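Local coordinates for arginine decarboxylase, A207R protein (Paramecium bursaria Chlorella virus 1, PDB 2NVA), which decarboxylates arginine to agmatine using pyridoxal 5'-phosphate as cofactor, and belongs to the ornithine decarboxylase-like class of enzymes, at residues F282-Y287 against C322-D328; K164-V170 against V204-P208; T42-K48 against V64-A69. All blocks are in the same frame, centred on the assembly; numbering follows the deposited sequence. Where two conformers were deposited one is given.

Contact 1 of 3, residues F282-Y287 against C322-D328; sequences FNESTY and CTCDGVD. With PL2 ((4-{[(4-{[amino(imino)methyl]amino}butyl)amino]methyl}-5-hydroxy-6-methylpyridin-3-yl)methyl dihydrogen phosphate), chain J.
Two loops, one following strand 277-282 and the other strand 314-320, run side by side with CA distances of 5.6 Å for Ser285-Cys322 and 5.3 Å for Thr286-Asp328. Glu284 and Ser285 are extended, Thr286 and Tyr287 turn helically, and Asp325-Asp328 forms a type I turn. One backbone bond joins the loops: Cys322 N to Glu284 O, 2.9 Å. Asp328 (chi1 t) receives Thr286 N at OD1 (2.8 Å), while its OD2 takes Thr323 N (3.0 Å) and Thr323 OG1 (2.6 Å). Asp325 (chi1 t) makes an Asx turn, OD1 to Val327 N at 2.8 Å, leaving OD2 for Tyr287 and PL2. Tyr287 (chi1 m) donates from OH to Asp325 OD2 (2.7 Å), and Val327 CG1 lies 4.1 Å from its CZ. Ligand NE donates to Asp325 OD2 (2.8 Å) and ligand NH2 to Tyr287 OH (3.1 Å), whereas the pyridoxal phosphate end is bound by the second subunit. A carboxylate and a phenol reading the guanidinium imply an agmatine-binding pocket completed across the dimer interface.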
# COMPACT_ATOMS: atom_id res chain seq x y z
N PHE A 282 7.76 -10.88 -11.63
CA PHE A 282 6.90 -10.15 -12.58
C PHE A 282 7.10 -8.65 -12.49
O PHE A 282 7.56 -8.16 -11.47
CB PHE A 282 5.43 -10.48 -12.32
CG PHE A 282 5.09 -11.91 -12.64
CD1 PHE A 282 4.57 -12.25 -13.91
CD2 PHE A 282 5.33 -12.93 -11.70
CE1 PHE A 282 4.27 -13.57 -14.21
CE2 PHE A 282 5.04 -14.26 -12.01
CZ PHE A 282 4.51 -14.58 -13.27
N ASN A 283 6.73 -7.92 -13.55
CA ASN A 283 6.79 -6.46 -13.49
C ASN A 283 5.55 -5.85 -12.81
O ASN A 283 5.07 -4.77 -13.17
CB ASN A 283 7.07 -5.83 -14.87
CG ASN A 283 5.98 -6.13 -15.91
OD1 ASN A 283 5.06 -6.92 -15.67
ND2 ASN A 283 6.08 -5.47 -17.06
N GLU A 284 5.04 -6.59 -11.83
CA GLU A 284 3.95 -6.17 -10.94
C GLU A 284 4.30 -6.57 -9.52
O GLU A 284 5.30 -7.26 -9.29
CB GLU A 284 2.65 -6.83 -11.36
CG GLU A 284 1.75 -5.95 -12.21
CD GLU A 284 1.25 -4.70 -11.47
OE1 GLU A 284 0.86 -3.75 -12.17
OE2 GLU A 284 1.26 -4.67 -10.22
N SER A 285 3.49 -6.13 -8.55
CA SER A 285 3.79 -6.43 -7.15
C SER A 285 2.58 -6.22 -6.25
O SER A 285 1.59 -5.62 -6.67
CB SER A 285 4.99 -5.60 -6.66
OG SER A 285 4.59 -4.31 -6.22
N THR A 286 2.69 -6.71 -5.01
CA THR A 286 1.68 -6.46 -3.98
C THR A 286 1.61 -4.97 -3.59
O THR A 286 0.63 -4.52 -3.03
CB THR A 286 1.92 -7.29 -2.71
OG1 THR A 286 3.21 -6.99 -2.18
CG2 THR A 286 1.82 -8.77 -3.02
N TYR A 287 2.68 -4.23 -3.93
CA TYR A 287 2.71 -2.77 -3.77
C TYR A 287 2.23 -2.04 -5.02
O TYR A 287 2.12 -0.80 -5.04
CB TYR A 287 4.13 -2.33 -3.42
CG TYR A 287 4.60 -2.81 -2.06
CD1 TYR A 287 4.14 -2.20 -0.90
CD2 TYR A 287 5.47 -3.89 -1.94
CE1 TYR A 287 4.57 -2.63 0.36
CE2 TYR A 287 5.91 -4.33 -0.69
CZ TYR A 287 5.46 -3.69 0.45
OH TYR A 287 5.89 -4.12 1.70
N CYS A 322 7.91 -7.58 -8.03
CA CYS A 322 9.21 -7.02 -8.43
C CYS A 322 9.96 -6.27 -7.33
O CYS A 322 11.12 -5.92 -7.53
CB CYS A 322 9.05 -6.11 -9.66
SG CYS A 322 7.82 -4.83 -9.47
N THR A 323 9.33 -6.02 -6.18
CA THR A 323 10.00 -5.20 -5.14
C THR A 323 11.02 -5.98 -4.31
O THR A 323 11.08 -7.22 -4.37
CB THR A 323 9.01 -4.49 -4.16
OG1 THR A 323 8.45 -5.46 -3.25
CG2 THR A 323 7.88 -3.76 -4.92
N CYS A 324 11.82 -5.22 -3.55
CA CYS A 324 12.83 -5.69 -2.59
C CYS A 324 12.30 -6.57 -1.45
O CYS A 324 13.06 -7.31 -0.81
CB CYS A 324 13.50 -4.46 -1.96
SG CYS A 324 12.27 -3.28 -1.16
N ASP A 325 11.01 -6.47 -1.19
CA ASP A 325 10.41 -6.96 0.06
C ASP A 325 10.00 -8.43 -0.01
O ASP A 325 9.42 -8.86 -1.01
CB ASP A 325 9.19 -6.09 0.37
CG ASP A 325 8.70 -6.23 1.77
OD1 ASP A 325 8.72 -7.34 2.36
OD2 ASP A 325 8.23 -5.20 2.32
N GLY A 326 10.28 -9.19 1.05
CA GLY A 326 9.90 -10.60 1.11
C GLY A 326 8.40 -10.85 1.25
O GLY A 326 7.92 -11.96 0.99
N VAL A 327 7.66 -9.83 1.68
CA VAL A 327 6.18 -9.92 1.80
C VAL A 327 5.50 -9.89 0.42
O VAL A 327 4.36 -10.34 0.26
CB VAL A 327 5.62 -8.80 2.72
CG1 VAL A 327 5.40 -7.52 1.94
CG2 VAL A 327 4.31 -9.26 3.38
N ASP A 328 6.24 -9.37 -0.56
CA ASP A 328 5.71 -9.14 -1.90
C ASP A 328 5.79 -10.42 -2.73
O ASP A 328 6.68 -10.60 -3.57
CB ASP A 328 6.50 -7.98 -2.53
CG ASP A 328 6.17 -7.75 -3.98
OD1 ASP A 328 5.07 -8.15 -4.44
OD2 ASP A 328 7.06 -7.20 -4.67
N1 PL2 J . 19.47 -2.96 0.20
C2 PL2 J . 18.58 -3.82 -0.32
C2A PL2 J . 19.00 -4.69 -1.52
C3 PL2 J . 17.31 -3.94 0.26
O3 PL2 J . 16.43 -4.84 -0.27
C4 PL2 J . 16.95 -3.13 1.37
C4A PL2 J . 15.58 -3.17 2.07
C5 PL2 J . 17.94 -2.24 1.85
C6 PL2 J . 19.19 -2.18 1.24
P PL2 J . 17.13 -1.02 5.50
N PL2 J . 14.87 -4.44 1.89
CA PL2 J . 13.45 -4.19 1.57
CG PL2 J . 11.24 -3.63 2.70
OP2 PL2 J . 16.45 -1.81 6.68
OP3 PL2 J . 16.18 0.25 5.21
OP1 PL2 J . 18.49 -0.55 5.86
OP4 PL2 J . 17.10 -1.95 4.18
C5M PL2 J . 17.65 -1.34 3.06
CB PL2 J . 12.75 -3.33 2.66
CD PL2 J . 10.55 -2.90 3.86
NE PL2 J . 9.10 -2.90 3.58
CZ PL2 J . 8.22 -2.13 4.23
NH2 PL2 J . 6.92 -2.19 3.89
NH1 PL2 J . 8.62 -1.31 5.19

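Contact 2 of 3, residues K164-V170 against V204-P208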
# COMPACT_ATOMS: atom_id res chain seq x y z
N LYS A 164 -32.05 15.35 16.27
CA LYS A 164 -33.31 16.12 16.39
C LYS A 164 -33.07 17.44 17.12
O LYS A 164 -33.52 18.51 16.68
CB LYS A 164 -34.38 15.28 17.14
CG LYS A 164 -35.80 15.87 17.11
CD LYS A 164 -36.49 15.60 15.76
CE LYS A 164 -37.77 16.42 15.63
NZ LYS A 164 -38.37 16.25 14.28
N GLN A 165 -32.32 17.36 18.23
CA GLN A 165 -32.01 18.53 19.04
C GLN A 165 -31.25 19.60 18.24
O GLN A 165 -31.46 20.80 18.46
CB GLN A 165 -31.20 18.13 20.27
CG GLN A 165 -30.56 19.30 20.96
CD GLN A 165 -29.84 18.95 22.23
OE1 GLN A 165 -29.39 19.85 22.95
NE2 GLN A 165 -29.74 17.65 22.55
N LEU A 166 -30.37 19.16 17.34
CA LEU A 166 -29.59 20.07 16.49
C LEU A 166 -30.28 20.44 15.17
O LEU A 166 -29.65 21.05 14.30
CB LEU A 166 -28.19 19.50 16.22
CG LEU A 166 -27.23 19.34 17.40
CD1 LEU A 166 -25.92 18.72 16.92
CD2 LEU A 166 -26.97 20.66 18.11
N ASP A 167 -31.56 20.09 15.04
CA ASP A 167 -32.33 20.41 13.84
C ASP A 167 -31.70 19.78 12.59
O ASP A 167 -31.73 20.38 11.51
CB ASP A 167 -32.48 21.93 13.67
CG ASP A 167 -33.44 22.52 14.67
OD1 ASP A 167 -34.38 21.81 15.12
OD2 ASP A 167 -33.31 23.73 15.01
N ILE A 168 -31.15 18.59 12.79
CA ILE A 168 -30.56 17.78 11.70
C ILE A 168 -31.57 16.75 11.22
O ILE A 168 -32.12 15.99 12.02
CB ILE A 168 -29.26 17.05 12.16
CG1 ILE A 168 -28.14 18.02 12.57
CG2 ILE A 168 -28.75 16.10 11.05
CD1 ILE A 168 -27.99 19.22 11.63
N GLU A 169 -31.83 16.76 9.91
CA GLU A 169 -32.82 15.87 9.30
C GLU A 169 -32.19 14.49 9.07
O GLU A 169 -31.30 14.35 8.24
CB GLU A 169 -33.27 16.48 7.97
CG GLU A 169 -34.42 15.76 7.28
CD GLU A 169 -34.81 16.43 5.95
OE1 GLU A 169 -35.74 15.93 5.27
OE2 GLU A 169 -34.17 17.44 5.59
N VAL A 170 -32.64 13.49 9.83
CA VAL A 170 -32.22 12.11 9.59
C VAL A 170 -33.22 11.46 8.62
O VAL A 170 -34.41 11.32 8.95
CB VAL A 170 -32.08 11.29 10.89
CG1 VAL A 170 -31.76 9.83 10.59
CG2 VAL A 170 -30.99 11.89 11.79
N VAL A 204 -38.58 9.29 17.57
CA VAL A 204 -37.89 10.52 17.95
C VAL A 204 -38.51 11.75 17.25
O VAL A 204 -38.47 12.86 17.80
CB VAL A 204 -36.36 10.38 17.68
CG1 VAL A 204 -35.63 11.71 17.71
CG2 VAL A 204 -35.75 9.41 18.69
N GLY A 205 -39.11 11.55 16.08
CA GLY A 205 -39.74 12.64 15.34
C GLY A 205 -39.17 12.90 13.95
O GLY A 205 -39.55 13.86 13.28
N HIS A 206 -38.25 12.05 13.51
CA HIS A 206 -37.72 12.10 12.15
C HIS A 206 -38.73 11.45 11.22
O HIS A 206 -39.61 10.72 11.66
CB HIS A 206 -36.37 11.37 12.06
CG HIS A 206 -35.31 12.00 12.90
ND1 HIS A 206 -34.73 13.21 12.58
CD2 HIS A 206 -34.74 11.61 14.07
CE1 HIS A 206 -33.84 13.53 13.50
NE2 HIS A 206 -33.83 12.58 14.42
N LYS A 207 -38.57 11.74 9.93
CA LYS A 207 -39.43 11.19 8.87
C LYS A 207 -38.54 10.48 7.85
O LYS A 207 -38.41 10.94 6.71
CB LYS A 207 -40.28 12.29 8.23
CG LYS A 207 -41.27 12.90 9.24
CD LYS A 207 -42.20 13.95 8.63
CE LYS A 207 -41.56 15.34 8.60
NZ LYS A 207 -42.64 16.44 8.52
N PRO A 208 -37.92 9.35 8.26
CA PRO A 208 -36.96 8.69 7.37
C PRO A 208 -37.66 7.97 6.21
O PRO A 208 -38.83 7.57 6.34
CB PRO A 208 -36.28 7.68 8.29
CG PRO A 208 -37.30 7.35 9.31
CD PRO A 208 -38.07 8.63 9.53
O HOH W 1 -36.39 13.25 8.81
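Contacts with a ring dominate here. The imidazole of His206 lies between two aliphatic groups: Lys164 CD sits 4.3 Å from the ring centroid, 19° off the normal, and Val170 CB is 3.8 Å from the centroid on the opposite face, 14° off the normal. Both are CH-pi contacts. At the ring edge, His206 CE1 approaches Ile168 O to 3.3 Å. The polar end of the ring is held from outside the two segments, its NE2 being hydrogen-bonded to Leu160 O in helix 156-165, so the ring is fixed in its plane as well as across it.

Two polar links join the segments. Lys164 stretches past the ring and donates from NZ to Gly205 O at 2.8 Å. Water 1 donates to Val170 O (2.8 Å) and accepts from Lys207 N (2.9 Å), bridging backbones that have no direct hydrogen bond to each other.

Each segment includes a helix C terminus closed by a Schellman motif, with Asp167 and Gly205 as the positive-phi C-prime residues. At Gly205 (phi 120°, psi 5°) a CB would collide with the carbonyl O of Val204. These turns lead into strands 170-174 and 210-212, neighbours in the parallel sheet of the TIM barrel, so the contact lies at the N-terminal end of the barrel strands, whereas pyridoxal-phosphate-binding residues such as His176 and Gly216 follow the C-terminal ends.

Among apolar contacts, Lys164 CB meets Val204 CG1 at 3.8 Å, and the Pro208 ring packs on Phe198 and Ala201 of helix 184-204. Pro208 CA also comes within 4.0 Å of Val170 O, a plain van der Waals approach.

Contact 3 of 3, residues T42-K48 against V64-A69; sequences TPHYAVK and VNFDCA. With PL2 ((4-{[(4-{[amino(imino)methyl]amino}butyl)amino]methyl}-5-hydroxy-6-methylpyridin-3-yl)methyl dihydrogen phosphate), chain I.
Strands 42-46 and 65-68 run parallel, their axes 3.6 Å apart at closest and crossing at -42°. The register pairs His44 with Asn65, Tyr45 with Phe66 and Ala46 with Asp67 (CA-CA 4.3, 4.6 and 4.7 Å). The ladder is Asn65 N to Pro43 O (3.0 Å), Tyr45 N to Asn65 O (2.8 Å), Asp67 N to Tyr45 O (2.8 Å) and Val47 N to Asp67 O (3.2 Å); Val47-Lys48 then form a 3-10 segment. His44 (chi1 m) donates ND1 to Phe66 O (3.1 Å); water 2 lies 2.8 Å from its NE2, and Asn65 CB sits over its ring, 3.3 Å from the centroid. Arg86 binds Asn65 OD1. Lys48 (chi1, chi3 and chi4 p) curls back, its NZ salt-bridged to Asp67 OD1 (3.0 Å). Water 3 accepts from Lys48 N (2.9 Å) and NZ (3.1 Å) and donates to Asp67 O (2.6 Å); water 4 links Lys48 NZ (2.8 Å) with Asp67 OD2 (2.7 Å). Asp67 OD1 is 3.1 Å from ligand N1. On the side carrying Tyr45 and Phe66, Val47 CG2 meets Phe66 CD1 (3.8 Å). This beta-alpha-beta unit of a TIM barrel carries the pyridoxal-phosphate site at its strand C-terminal ends.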
# COMPACT_ATOMS: atom_id res chain seq x y z
N THR A 42 -31.51 1.27 -5.91
CA THR A 42 -30.68 2.17 -6.70
C THR A 42 -29.23 2.05 -6.25
O THR A 42 -28.92 2.31 -5.09
CB THR A 42 -31.15 3.64 -6.55
OG1 THR A 42 -32.48 3.76 -7.07
CG2 THR A 42 -30.23 4.59 -7.32
N PRO A 43 -28.34 1.64 -7.18
CA PRO A 43 -26.93 1.50 -6.82
C PRO A 43 -26.22 2.85 -6.78
O PRO A 43 -26.35 3.65 -7.71
CB PRO A 43 -26.36 0.61 -7.94
CG PRO A 43 -27.23 0.90 -9.13
CD PRO A 43 -28.59 1.32 -8.60
N HIS A 44 -25.50 3.09 -5.69
CA HIS A 44 -24.57 4.19 -5.60
C HIS A 44 -23.17 3.60 -5.63
O HIS A 44 -22.67 3.15 -4.60
CB HIS A 44 -24.81 5.00 -4.31
CG HIS A 44 -25.99 5.92 -4.41
ND1 HIS A 44 -25.86 7.30 -4.41
CD2 HIS A 44 -27.31 5.66 -4.54
CE1 HIS A 44 -27.06 7.84 -4.53
NE2 HIS A 44 -27.96 6.88 -4.60
N TYR A 45 -22.55 3.59 -6.81
CA TYR A 45 -21.26 2.92 -6.99
C TYR A 45 -20.19 3.52 -6.07
O TYR A 45 -20.00 4.73 -6.02
CB TYR A 45 -20.80 2.99 -8.46
CG TYR A 45 -19.39 2.50 -8.65
CD1 TYR A 45 -18.36 3.38 -9.04
CD2 TYR A 45 -19.06 1.17 -8.40
CE1 TYR A 45 -17.04 2.93 -9.20
CE2 TYR A 45 -17.75 0.70 -8.55
CZ TYR A 45 -16.74 1.58 -8.96
OH TYR A 45 -15.45 1.13 -9.09
N ALA A 46 -19.48 2.64 -5.36
CA ALA A 46 -18.41 3.04 -4.44
C ALA A 46 -17.14 3.33 -5.24
O ALA A 46 -16.38 2.43 -5.60
CB ALA A 46 -18.16 1.94 -3.37
N VAL A 47 -16.95 4.61 -5.52
CA VAL A 47 -15.86 5.11 -6.36
C VAL A 47 -14.47 4.60 -5.88
O VAL A 47 -13.58 4.34 -6.70
CB VAL A 47 -15.89 6.67 -6.37
CG1 VAL A 47 -14.67 7.27 -7.10
CG2 VAL A 47 -17.22 7.16 -7.01
N LYS A 48 -14.32 4.45 -4.57
CA LYS A 48 -13.07 4.01 -3.96
C LYS A 48 -12.58 2.67 -4.48
O LYS A 48 -11.38 2.39 -4.43
CB LYS A 48 -13.21 3.94 -2.43
CG LYS A 48 -14.32 3.01 -1.98
CD LYS A 48 -14.43 2.88 -0.46
CE LYS A 48 -15.29 3.96 0.17
NZ LYS A 48 -16.75 4.00 -0.33
N VAL A 64 -26.41 5.17 -13.03
CA VAL A 64 -25.94 4.70 -11.73
C VAL A 64 -25.50 5.92 -10.92
O VAL A 64 -24.96 6.86 -11.50
CB VAL A 64 -24.76 3.71 -11.90
CG1 VAL A 64 -24.20 3.25 -10.54
CG2 VAL A 64 -25.18 2.48 -12.74
N ASN A 65 -25.75 5.90 -9.61
CA ASN A 65 -25.36 7.00 -8.74
C ASN A 65 -24.04 6.69 -8.04
O ASN A 65 -23.40 5.71 -8.39
CB ASN A 65 -26.49 7.33 -7.76
CG ASN A 65 -27.69 7.94 -8.45
OD1 ASN A 65 -27.62 8.36 -9.61
ND2 ASN A 65 -28.81 8.00 -7.73
N PHE A 66 -23.63 7.53 -7.09
CA PHE A 66 -22.27 7.43 -6.55
C PHE A 66 -22.19 7.53 -5.05
O PHE A 66 -22.95 8.27 -4.41
CB PHE A 66 -21.35 8.45 -7.23
CG PHE A 66 -21.25 8.25 -8.71
CD1 PHE A 66 -20.31 7.38 -9.24
CD2 PHE A 66 -22.16 8.86 -9.57
CE1 PHE A 66 -20.24 7.15 -10.60
CE2 PHE A 66 -22.10 8.63 -10.96
CZ PHE A 66 -21.14 7.80 -11.46
N ASP A 67 -21.28 6.73 -4.50
CA ASP A 67 -20.86 6.78 -3.11
C ASP A 67 -19.44 7.31 -3.10
O ASP A 67 -18.52 6.64 -3.57
CB ASP A 67 -20.95 5.37 -2.48
CG ASP A 67 -20.02 5.18 -1.30
OD1 ASP A 67 -19.68 4.01 -1.01
OD2 ASP A 67 -19.59 6.18 -0.66
N CYS A 68 -19.27 8.53 -2.59
CA CYS A 68 -17.95 9.14 -2.51
C CYS A 68 -17.47 9.20 -1.07
O CYS A 68 -18.25 9.49 -0.18
CB CYS A 68 -17.97 10.56 -3.09
SG CYS A 68 -18.28 10.62 -4.88
N ALA A 69 -16.18 8.96 -0.86
CA ALA A 69 -15.61 8.84 0.48
C ALA A 69 -14.88 10.09 0.94
O ALA A 69 -14.54 10.21 2.12
CB ALA A 69 -14.65 7.64 0.53
N1 PL2 I . -19.72 1.57 0.92
C2 PL2 I . -18.90 1.87 1.93
C2A PL2 I . -19.28 2.98 2.94
C3 PL2 I . -17.70 1.16 2.06
O3 PL2 I . -16.89 1.46 3.10
C4 PL2 I . -17.35 0.14 1.15
C4A PL2 I . -16.03 -0.68 1.24
C5 PL2 I . -18.27 -0.12 0.11
C6 PL2 I . -19.44 0.62 0.03
P PL2 I . -17.74 -3.52 -1.74
N PL2 I . -15.51 -0.76 2.63
CA PL2 I . -14.04 -0.73 2.65
CG PL2 I . -11.91 -1.88 1.91
OP2 PL2 I . -17.30 -4.92 -1.09
OP3 PL2 I . -16.59 -3.14 -2.82
OP1 PL2 I . -19.10 -3.61 -2.35
OP4 PL2 I . -17.64 -2.49 -0.51
C5M PL2 I . -18.00 -1.22 -0.93
CB PL2 I . -13.44 -1.86 1.80
CD PL2 I . -11.30 -3.04 1.08
NE PL2 I . -9.83 -2.90 1.19
CZ PL2 I . -8.92 -3.50 0.42
NH2 PL2 I . -7.60 -3.26 0.64
NH1 PL2 I . -9.30 -4.34 -0.55
O HOH W 2 -30.57 7.90 -4.84
O HOH W 3 -16.21 5.71 -2.80
O HOH W 4 -17.69 6.15 1.27

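Following the chain, contact 3 comes first, bringing strand 65-68 beside strand 41-46 with helix 53-61 in between. Contact 2 opens nearly a hundred residues later and closes a loop holding strand 170-174 and helix 184-204, at the N-terminal ends of strands 170-174 and 210-212, away from the cofactor site. Contact 1, in the mixed-sheet domain, closes residues 288 to 321, including helix 292-295 and strand 314-320. None nests in or crosses another. Contact 2 is about 50 Å from contact 1, centre to centre, but shares the barrel with contact 3, about 25 Å away. Contacts 1 and 3, with centres 31 Å apart in one chain, meet across the dimer, where Lys48 packs on Cys324 of the second subunit beside a shared ligand.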